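Local atomic coordinates of SAR-endolysin (PDB entry 1XJU), a protein that degrades the peptidoglycan of the host cell wall as a muramidase, so that the bacterium lyses and releases mature phage particles. Residues M121-P126 with L149-L154; C63-F68 with N76-M81; K71-N76 with G116-M121. One frame throughout, in Å; residues are numbered along the deposited sequence.

Contact 1: residues M121-P126 with L149-L154; sequences MCNHLP and LCLTGL
Cys122 and Cys150 meet through a disulfide, SG to SG, whose CB-SG-SG-CB torsion of -77° is that of an ordinary bridge twisted with negative sign. The two cysteines reach it differently: SG of Cys122 lies anti to its carbonyl carbon (chi1 -63°), whereas SG of Cys150 lies anti to its backbone N (chi1 -167°). Their CA atoms are 5.7 Å apart. Hydrophobic groups gather round the bridge. On Cys150 SG the methyl CE of Met121 and the branch CD1 of Leu125 each close to 4.1 Å, while CD1 of Leu154 rests 4.0 Å from Cys122 SG. Leu151 CD2 packs against Cys122 CB at 3.7 Å, and its other branch, CD1, touches OD1 of Asn123 at 3.7 Å, the Asn123 and Leu151 side chains crossing at about a right angle. No hydrogen bond joins the two segments; the link is covalent and apolar, with its outer side at exposed Asn123. The arrangement is a structural disulfide in the helical part of a phage lysozyme of glycosyl hydrolase family 24, tying the end of helix 118-123 to the end of helix 137-151, away from the catalytic residues.

Contact 2: residues C63-F68 with N76-M81; sequences CINQHF and NAFSAM
Ile64 and Met81 bury the most surface here, followed by Phe78, and Ile64 touches both of the others. The delta methyl CD1 of Ile64 approaches Met81 on two fronts, 3.5 Å from the backbone O and 3.8 Å from CB, so it packs against the helix backbone as much as against the side chain. The two side chains cross at about a right angle. With CG1 of Ile64 anti to the carbonyl carbon, CG2 is left anti to the backbone N and lies 3.8 Å from CD1 of Phe78. The same ring receives Asn65 OD1, which stands 3.4 Å from CE1; the amide and ring planes are only 24° apart. Met81 bends at both chi2 and chi3, and its methyl CE ends 3.8 Å from CD1 of Phe68, meeting that ring obliquely. Apart from Asn65 OD1 the interface is apolar, and no hydrogen bond crosses it. The axes of the segments 63-67 and 76-81 approach to 10.4 Å, with 113° between their N-to-C directions. Helix 46-67 ends here against the early part of helix 75-88; Cys63 forms a disulfide with Cys90 of helix 90-94, Phe68 packs on Leu93 of that helix, and Ala77 leans on Cys150 of helix 137-151.

Contact 3: residues K71-N76 with G116-M121; sequences KDMPDN and GEWVNM
The indole of Trp118 has both faces occupied: the carbonyl O of Gly116 lies 3.4 Å above one, displaced toward the rim, and Met73 and Pro74 cover the other. Met73 CG makes a CH-pi contact with the six-membered ring, 3.6 Å from its centroid and 10° off the normal, while Pro74 CD sits over the five-membered ring, 4.0 Å from that centroid. Backbone O of Asp72 approaches obliquely, 3.5 Å from Trp118 CZ2, while the Asp72 carboxylate is salt-bridged to Arg69. Beyond CG the Met73 chain runs on extended. Its SD stays on the same side, 4.8 Å from the six-membered-ring centroid, as an oblique Met-aromatic contact, and its CE reaches 3.6 Å from SD of Met121, the two methionines crossing at about a right angle. Met121 bends at chi3 (72°), placing its CE 4.0 Å from Met73 SD. Both methionines are buried, whereas Trp118 is partly exposed, and no hydrogen bond joins the segments. Gly116 closes helix 108-114 in a Schellman motif, and Glu117 is the N-cap of helix 118-123. This is a CH-pi and Met-aromatic cluster joining that helix-to-helix turn to the loop entering helix 75-88, within the phage lysozyme fold.

The three contacts form one continuous patch of packing around helix 75-88. Contacts 1 and 3 share Met121, and their centres are about 8 Å apart, as are those of contacts 2 and 3; contacts 1 and 2 are separated by about 11 Å. Met121 CE touches Met81 CG at 3.6 Å, bringing contact 2 into the same core, and Cys150 CB meets Ala80 CB at 3.6 Å. A probable hydrogen bond from Asn76 ND2 to Thr152 O, 2.9 Å, adds a polar tie. Along the chain contacts 2 and 3 interlock, whereas contact 1 opens after both. All three lie away from active-site Cys23, held here in the inactive-form disulfide with Cys16, and from Glu14, probably catalytic too.

Contact 1: residues M121-P126 with L149-L154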
loop_
_atom_site.group_PDB
_atom_site.type_symbol
_atom_site.label_atom_id
_atom_site.label_comp_id
_atom_site.label_asym_id
_atom_site.label_seq_id
_atom_site.Cartn_x
_atom_site.Cartn_y
_atom_site.Cartn_z
ATOM N N MET A 121 -3.734 -11.919 6.577
ATOM C CA MET A 121 -3.633 -10.767 5.664
ATOM C C MET A 121 -2.512 -9.820 6.141
ATOM O O MET A 121 -1.589 -9.466 5.385
ATOM C CB MET A 121 -4.970 -10.086 5.557
ATOM C CG MET A 121 -4.951 -8.861 4.651
ATOM S SD MET A 121 -6.437 -7.841 4.872
ATOM C CE MET A 121 -6.132 -7.117 6.512
ATOM N N CYS A 122 -2.597 -9.382 7.377
ATOM C CA CYS A 122 -1.613 -8.483 7.956
ATOM C C CYS A 122 -0.218 -9.031 7.825
ATOM O O CYS A 122 0.765 -8.271 7.544
ATOM C CB CYS A 122 -1.906 -8.275 9.457
ATOM S SG CYS A 122 -3.477 -7.473 9.901
ATOM N N ASN A 123 -0.079 -10.324 8.075
ATOM C CA ASN A 123 1.227 -10.945 8.023
ATOM C C ASN A 123 1.828 -11.026 6.637
ATOM O O ASN A 123 3.013 -11.307 6.511
ATOM C CB ASN A 123 1.187 -12.305 8.699
ATOM C CG ASN A 123 1.175 -12.183 10.203
ATOM O OD1 ASN A 123 1.659 -11.218 10.765
ATOM N ND2 ASN A 123 0.582 -13.165 10.866
ATOM N N HIS A 124 1.041 -10.758 5.607
ATOM C CA HIS A 124 1.553 -10.658 4.243
ATOM C C HIS A 124 1.867 -9.258 3.788
ATOM O O HIS A 124 2.292 -9.084 2.631
ATOM C CB HIS A 124 0.621 -11.362 3.285
ATOM C CG HIS A 124 0.782 -12.852 3.334
ATOM N ND1 HIS A 124 1.742 -13.515 2.585
ATOM C CD2 HIS A 124 0.182 -13.796 4.101
ATOM C CE1 HIS A 124 1.693 -14.810 2.858
ATOM N NE2 HIS A 124 0.772 -14.998 3.784
ATOM N N LEU A 125 1.682 -8.243 4.624
ATOM C CA LEU A 125 2.061 -6.886 4.232
ATOM C C LEU A 125 3.524 -6.852 3.797
ATOM O O LEU A 125 3.842 -6.181 2.801
ATOM C CB LEU A 125 1.729 -5.887 5.364
ATOM C CG LEU A 125 0.253 -5.443 5.297
ATOM C CD1 LEU A 125 -0.157 -4.845 6.592
ATOM C CD2 LEU A 125 0.061 -4.426 4.181
ATOM N N PRO A 126 4.456 -7.502 4.503
ATOM C CA PRO A 126 5.856 -7.456 4.053
ATOM C C PRO A 126 6.127 -8.208 2.769
ATOM O O PRO A 126 7.334 -8.272 2.348
ATOM C CB PRO A 126 6.654 -7.996 5.272
ATOM C CG PRO A 126 5.689 -7.756 6.413
ATOM C CD PRO A 126 4.338 -8.095 5.856
ATOM N N LEU A 149 0.525 -2.254 13.234
ATOM C CA LEU A 149 -0.755 -1.600 13.407
ATOM C C LEU A 149 -1.912 -2.555 13.102
ATOM O O LEU A 149 -2.845 -2.702 13.893
ATOM C CB LEU A 149 -0.865 -0.364 12.519
ATOM C CG LEU A 149 -2.239 0.279 12.485
ATOM C CD1 LEU A 149 -2.694 0.733 13.879
ATOM C CD2 LEU A 149 -2.229 1.486 11.522
ATOM N N CYS A 150 -1.811 -3.223 11.963
ATOM C CA CYS A 150 -2.831 -4.118 11.463
ATOM C C CYS A 150 -3.209 -5.168 12.499
ATOM O O CYS A 150 -4.391 -5.479 12.681
ATOM C CB CYS A 150 -2.240 -4.731 10.188
ATOM S SG CYS A 150 -3.342 -5.622 9.072
ATOM N N LEU A 151 -2.210 -5.726 13.175
ATOM C CA LEU A 151 -2.408 -6.828 14.112
ATOM C C LEU A 151 -2.900 -6.358 15.457
ATOM O O LEU A 151 -3.301 -7.209 16.289
ATOM C CB LEU A 151 -1.098 -7.565 14.332
ATOM C CG LEU A 151 -0.564 -8.341 13.141
ATOM C CD1 LEU A 151 0.867 -8.785 13.388
ATOM C CD2 LEU A 151 -1.470 -9.505 12.896
ATOM N N THR A 152 -2.889 -5.065 15.736
ATOM C CA THR A 152 -3.240 -4.579 17.081
ATOM C C THR A 152 -4.725 -4.795 17.337
ATOM O O THR A 152 -5.595 -4.281 16.614
ATOM C CB THR A 152 -2.898 -3.117 17.186
ATOM O OG1 THR A 152 -1.469 -2.942 17.040
ATOM C CG2 THR A 152 -3.274 -2.513 18.545
ATOM N N GLY A 153 -5.006 -5.565 18.380
ATOM C CA GLY A 153 -6.363 -6.034 18.709
ATOM C C GLY A 153 -6.732 -7.392 18.174
ATOM O O GLY A 153 -7.776 -7.955 18.536
ATOM N N LEU A 154 -5.943 -7.947 17.257
ATOM C CA LEU A 154 -6.231 -9.212 16.623
ATOM C C LEU A 154 -5.543 -10.417 17.272
ATOM O O LEU A 154 -5.910 -11.550 16.966
ATOM C CB LEU A 154 -5.806 -9.182 15.170
ATOM C CG LEU A 154 -6.555 -8.228 14.265
ATOM C CD1 LEU A 154 -6.015 -8.320 12.831
ATOM C CD2 LEU A 154 -7.987 -8.448 14.282
#

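Contact 2: residues C63-F68 with N76-M81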
loop_
_atom_site.group_PDB
_atom_site.type_symbol
_atom_site.label_atom_id
_atom_site.label_comp_id
_atom_site.label_asym_id
_atom_site.label_seq_id
_atom_site.Cartn_x
_atom_site.Cartn_y
_atom_site.Cartn_z
ATOM N N CYS A 63 -10.097 1.130 -2.706
ATOM C CA CYS A 63 -9.437 -0.109 -3.059
ATOM C C CYS A 63 -9.687 -1.180 -1.990
ATOM O O CYS A 63 -10.070 -2.329 -2.284
ATOM C CB CYS A 63 -7.943 0.162 -3.158
ATOM S SG CYS A 63 -6.931 -1.365 -3.284
ATOM N N ILE A 64 -9.429 -0.829 -0.733
ATOM C CA ILE A 64 -9.610 -1.789 0.350
ATOM C C ILE A 64 -11.073 -2.207 0.498
ATOM O O ILE A 64 -11.365 -3.395 0.715
ATOM C CB ILE A 64 -8.954 -1.232 1.635
ATOM C CG1 ILE A 64 -7.464 -0.898 1.420
ATOM C CG2 ILE A 64 -9.139 -2.146 2.816
ATOM C CD1 ILE A 64 -6.653 -2.024 0.771
ATOM N N ASN A 65 -11.971 -1.266 0.418
ATOM C CA ASN A 65 -13.382 -1.605 0.502
ATOM C C ASN A 65 -13.825 -2.494 -0.637
ATOM O O ASN A 65 -14.566 -3.492 -0.423
ATOM C CB ASN A 65 -14.233 -0.315 0.578
ATOM C CG ASN A 65 -14.158 0.333 1.918
ATOM O OD1 ASN A 65 -13.925 -0.327 2.943
ATOM N ND2 ASN A 65 -14.320 1.652 1.951
ATOM N N GLN A 66 -13.449 -2.139 -1.860
ATOM C CA GLN A 66 -13.965 -2.867 -3.016
ATOM C C GLN A 66 -13.358 -4.209 -3.222
ATOM O O GLN A 66 -14.060 -5.162 -3.649
ATOM C CB GLN A 66 -13.763 -2.051 -4.277
ATOM C CG GLN A 66 -14.632 -0.851 -4.400
ATOM C CD GLN A 66 -16.092 -1.236 -4.394
ATOM O OE1 GLN A 66 -16.503 -2.173 -5.094
ATOM N NE2 GLN A 66 -16.871 -0.562 -3.573
ATOM N N HIS A 67 -12.086 -4.357 -2.873
ATOM C CA HIS A 67 -11.332 -5.518 -3.265
ATOM C C HIS A 67 -10.731 -6.348 -2.135
ATOM O O HIS A 67 -10.152 -7.387 -2.400
ATOM C CB HIS A 67 -10.275 -5.154 -4.300
ATOM C CG HIS A 67 -10.856 -4.508 -5.489
ATOM N ND1 HIS A 67 -11.794 -5.123 -6.293
ATOM C CD2 HIS A 67 -10.648 -3.277 -6.013
ATOM C CE1 HIS A 67 -12.151 -4.287 -7.246
ATOM N NE2 HIS A 67 -11.483 -3.161 -7.088
ATOM N N PHE A 68 -10.824 -5.853 -0.889
ATOM C CA PHE A 68 -10.231 -6.490 0.267
ATOM C C PHE A 68 -11.201 -6.626 1.432
ATOM O O PHE A 68 -10.786 -6.861 2.559
ATOM C CB PHE A 68 -8.932 -5.762 0.691
ATOM C CG PHE A 68 -7.849 -5.842 -0.339
ATOM C CD1 PHE A 68 -6.875 -6.765 -0.254
ATOM C CD2 PHE A 68 -7.834 -4.990 -1.404
ATOM C CE1 PHE A 68 -5.891 -6.856 -1.198
ATOM C CE2 PHE A 68 -6.863 -5.084 -2.392
ATOM C CZ PHE A 68 -5.880 -6.022 -2.306
ATOM N N ASN A 76 -7.959 -0.869 12.690
ATOM C CA ASN A 76 -6.524 -0.908 12.556
ATOM C C ASN A 76 -6.091 -1.633 11.283
ATOM O O ASN A 76 -5.255 -1.084 10.531
ATOM C CB ASN A 76 -5.898 -1.572 13.782
ATOM C CG ASN A 76 -5.959 -0.732 15.028
ATOM O OD1 ASN A 76 -6.126 0.499 14.951
ATOM N ND2 ASN A 76 -5.852 -1.382 16.191
ATOM N N ALA A 77 -6.669 -2.785 10.997
ATOM C CA ALA A 77 -6.345 -3.477 9.771
ATOM C C ALA A 77 -6.735 -2.631 8.560
ATOM O O ALA A 77 -5.991 -2.535 7.559
ATOM C CB ALA A 77 -7.001 -4.827 9.721
ATOM N N PHE A 78 -7.914 -2.038 8.592
ATOM C CA PHE A 78 -8.358 -1.212 7.490
ATOM C C PHE A 78 -7.373 -0.092 7.235
ATOM O O PHE A 78 -7.072 0.231 6.056
ATOM C CB PHE A 78 -9.727 -0.613 7.789
ATOM C CG PHE A 78 -10.211 0.309 6.712
ATOM C CD1 PHE A 78 -10.797 -0.195 5.574
ATOM C CD2 PHE A 78 -9.947 1.670 6.792
ATOM C CE1 PHE A 78 -11.151 0.661 4.552
ATOM C CE2 PHE A 78 -10.272 2.483 5.744
ATOM C CZ PHE A 78 -10.878 1.983 4.661
ATOM N N SER A 79 -6.931 0.533 8.276
ATOM C CA SER A 79 -6.048 1.706 8.179
ATOM C C SER A 79 -4.670 1.306 7.709
ATOM O O SER A 79 -4.082 1.995 6.849
ATOM C CB SER A 79 -5.979 2.370 9.544
ATOM O OG SER A 79 -7.248 2.878 9.928
ATOM N N ALA A 80 -4.149 0.165 8.180
ATOM C CA ALA A 80 -2.887 -0.354 7.672
ATOM C C ALA A 80 -2.976 -0.696 6.211
ATOM O O ALA A 80 -2.054 -0.389 5.421
ATOM C CB ALA A 80 -2.469 -1.543 8.491
ATOM N N MET A 81 -4.067 -1.337 5.807
ATOM C CA MET A 81 -4.229 -1.733 4.415
ATOM C C MET A 81 -4.391 -0.517 3.507
ATOM O O MET A 81 -3.892 -0.484 2.376
ATOM C CB MET A 81 -5.436 -2.677 4.277
ATOM C CG MET A 81 -5.164 -4.056 4.885
ATOM S SD MET A 81 -3.859 -4.995 4.032
ATOM C CE MET A 81 -4.667 -5.335 2.441
#

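Contact 3: residues K71-N76 with G116-M121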
loop_
_atom_site.group_PDB
_atom_site.type_symbol
_atom_site.label_atom_id
_atom_site.label_comp_id
_atom_site.label_asym_id
_atom_site.label_seq_id
_atom_site.Cartn_x
_atom_site.Cartn_y
_atom_site.Cartn_z
ATOM N N LYS A 71 -14.882 -3.109 4.546
ATOM C CA LYS A 71 -15.978 -2.761 5.468
ATOM C C LYS A 71 -16.116 -3.762 6.617
ATOM O O LYS A 71 -16.697 -3.432 7.646
ATOM C CB LYS A 71 -17.283 -2.633 4.680
ATOM C CG LYS A 71 -17.242 -1.416 3.752
ATOM C CD LYS A 71 -18.458 -1.296 2.936
ATOM C CE LYS A 71 -18.020 -1.045 1.486
ATOM N NZ LYS A 71 -17.830 -2.257 0.659
ATOM N N ASP A 72 -15.586 -4.954 6.416
ATOM C CA ASP A 72 -15.612 -6.002 7.424
ATOM C C ASP A 72 -14.412 -6.032 8.351
ATOM O O ASP A 72 -14.408 -6.760 9.342
ATOM C CB ASP A 72 -15.756 -7.369 6.789
ATOM C CG ASP A 72 -16.992 -7.526 5.993
ATOM O OD1 ASP A 72 -18.022 -6.912 6.367
ATOM O OD2 ASP A 72 -16.939 -8.264 4.958
ATOM N N MET A 73 -13.382 -5.250 8.043
ATOM C CA MET A 73 -12.164 -5.192 8.872
ATOM C C MET A 73 -12.372 -4.328 10.069
ATOM O O MET A 73 -13.119 -3.364 9.980
ATOM C CB MET A 73 -11.022 -4.534 8.047
ATOM C CG MET A 73 -10.555 -5.317 6.910
ATOM S SD MET A 73 -9.150 -4.468 6.168
ATOM C CE MET A 73 -9.068 -5.406 4.614
ATOM N N PRO A 74 -11.628 -4.577 11.160
ATOM C CA PRO A 74 -11.483 -3.570 12.192
ATOM C C PRO A 74 -10.704 -2.377 11.689
ATOM O O PRO A 74 -10.001 -2.472 10.661
ATOM C CB PRO A 74 -10.683 -4.281 13.280
ATOM C CG PRO A 74 -10.560 -5.667 12.857
ATOM C CD PRO A 74 -10.860 -5.800 11.421
ATOM N N ASP A 75 -10.821 -1.261 12.383
ATOM C CA ASP A 75 -10.162 -0.032 11.962
ATOM C C ASP A 75 -8.667 -0.152 11.831
ATOM O O ASP A 75 -8.113 0.445 10.894
ATOM C CB ASP A 75 -10.455 1.098 12.945
ATOM C CG ASP A 75 -11.810 1.765 12.750
ATOM O OD1 ASP A 75 -12.602 1.479 11.839
ATOM O OD2 ASP A 75 -12.153 2.667 13.549
ATOM N N ASN A 76 -7.959 -0.869 12.690
ATOM C CA ASN A 76 -6.524 -0.908 12.556
ATOM C C ASN A 76 -6.091 -1.633 11.283
ATOM O O ASN A 76 -5.255 -1.084 10.531
ATOM C CB ASN A 76 -5.898 -1.572 13.782
ATOM C CG ASN A 76 -5.959 -0.732 15.028
ATOM O OD1 ASN A 76 -6.126 0.499 14.951
ATOM N ND2 ASN A 76 -5.852 -1.382 16.191
ATOM N N GLY A 116 -11.599 -12.945 5.130
ATOM C CA GLY A 116 -11.780 -12.292 6.431
ATOM C C GLY A 116 -10.748 -12.712 7.450
ATOM O O GLY A 116 -10.949 -12.524 8.656
ATOM N N GLU A 117 -9.627 -13.249 6.976
ATOM C CA GLU A 117 -8.556 -13.744 7.834
ATOM C C GLU A 117 -7.536 -12.649 8.059
ATOM O O GLU A 117 -6.487 -12.622 7.407
ATOM C CB GLU A 117 -7.937 -14.978 7.196
ATOM C CG GLU A 117 -8.883 -16.179 7.120
ATOM C CD GLU A 117 -9.123 -16.813 8.460
ATOM O OE1 GLU A 117 -8.411 -16.508 9.457
ATOM O OE2 GLU A 117 -10.031 -17.638 8.480
ATOM N N TRP A 118 -7.883 -11.729 8.918
ATOM C CA TRP A 118 -7.143 -10.490 8.963
ATOM C C TRP A 118 -5.726 -10.695 9.485
ATOM O O TRP A 118 -4.796 -10.029 8.996
ATOM C CB TRP A 118 -7.863 -9.444 9.776
ATOM C CG TRP A 118 -9.290 -9.296 9.448
ATOM C CD1 TRP A 118 -10.307 -9.298 10.389
ATOM C CD2 TRP A 118 -9.939 -9.070 8.177
ATOM N NE1 TRP A 118 -11.505 -9.136 9.771
ATOM C CE2 TRP A 118 -11.319 -8.981 8.420
ATOM C CE3 TRP A 118 -9.508 -8.960 6.859
ATOM C CZ2 TRP A 118 -12.245 -8.794 7.397
ATOM C CZ3 TRP A 118 -10.435 -8.777 5.863
ATOM C CH2 TRP A 118 -11.782 -8.648 6.123
ATOM N N VAL A 119 -5.507 -11.556 10.469
ATOM C CA VAL A 119 -4.154 -11.815 10.913
ATOM C C VAL A 119 -3.267 -12.300 9.756
ATOM O O VAL A 119 -2.171 -11.781 9.541
ATOM C CB VAL A 119 -4.098 -12.814 12.108
ATOM C CG1 VAL A 119 -2.683 -13.273 12.346
ATOM C CG2 VAL A 119 -4.681 -12.150 13.317
ATOM N N ASN A 120 -3.759 -13.270 9.015
ATOM C CA ASN A 120 -2.955 -13.780 7.929
ATOM C C ASN A 120 -2.704 -12.692 6.864
ATOM O O ASN A 120 -1.602 -12.590 6.280
ATOM C CB ASN A 120 -3.613 -14.985 7.257
ATOM C CG ASN A 120 -3.736 -16.177 8.178
ATOM O OD1 ASN A 120 -2.984 -16.282 9.178
ATOM N ND2 ASN A 120 -4.595 -17.153 7.793
ATOM N N MET A 121 -3.734 -11.919 6.577
ATOM C CA MET A 121 -3.633 -10.767 5.664
ATOM C C MET A 121 -2.512 -9.820 6.141
ATOM O O MET A 121 -1.589 -9.466 5.385
ATOM C CB MET A 121 -4.970 -10.086 5.557
ATOM C CG MET A 121 -4.951 -8.861 4.651
ATOM S SD MET A 121 -6.437 -7.841 4.872
ATOM C CE MET A 121 -6.132 -7.117 6.512
#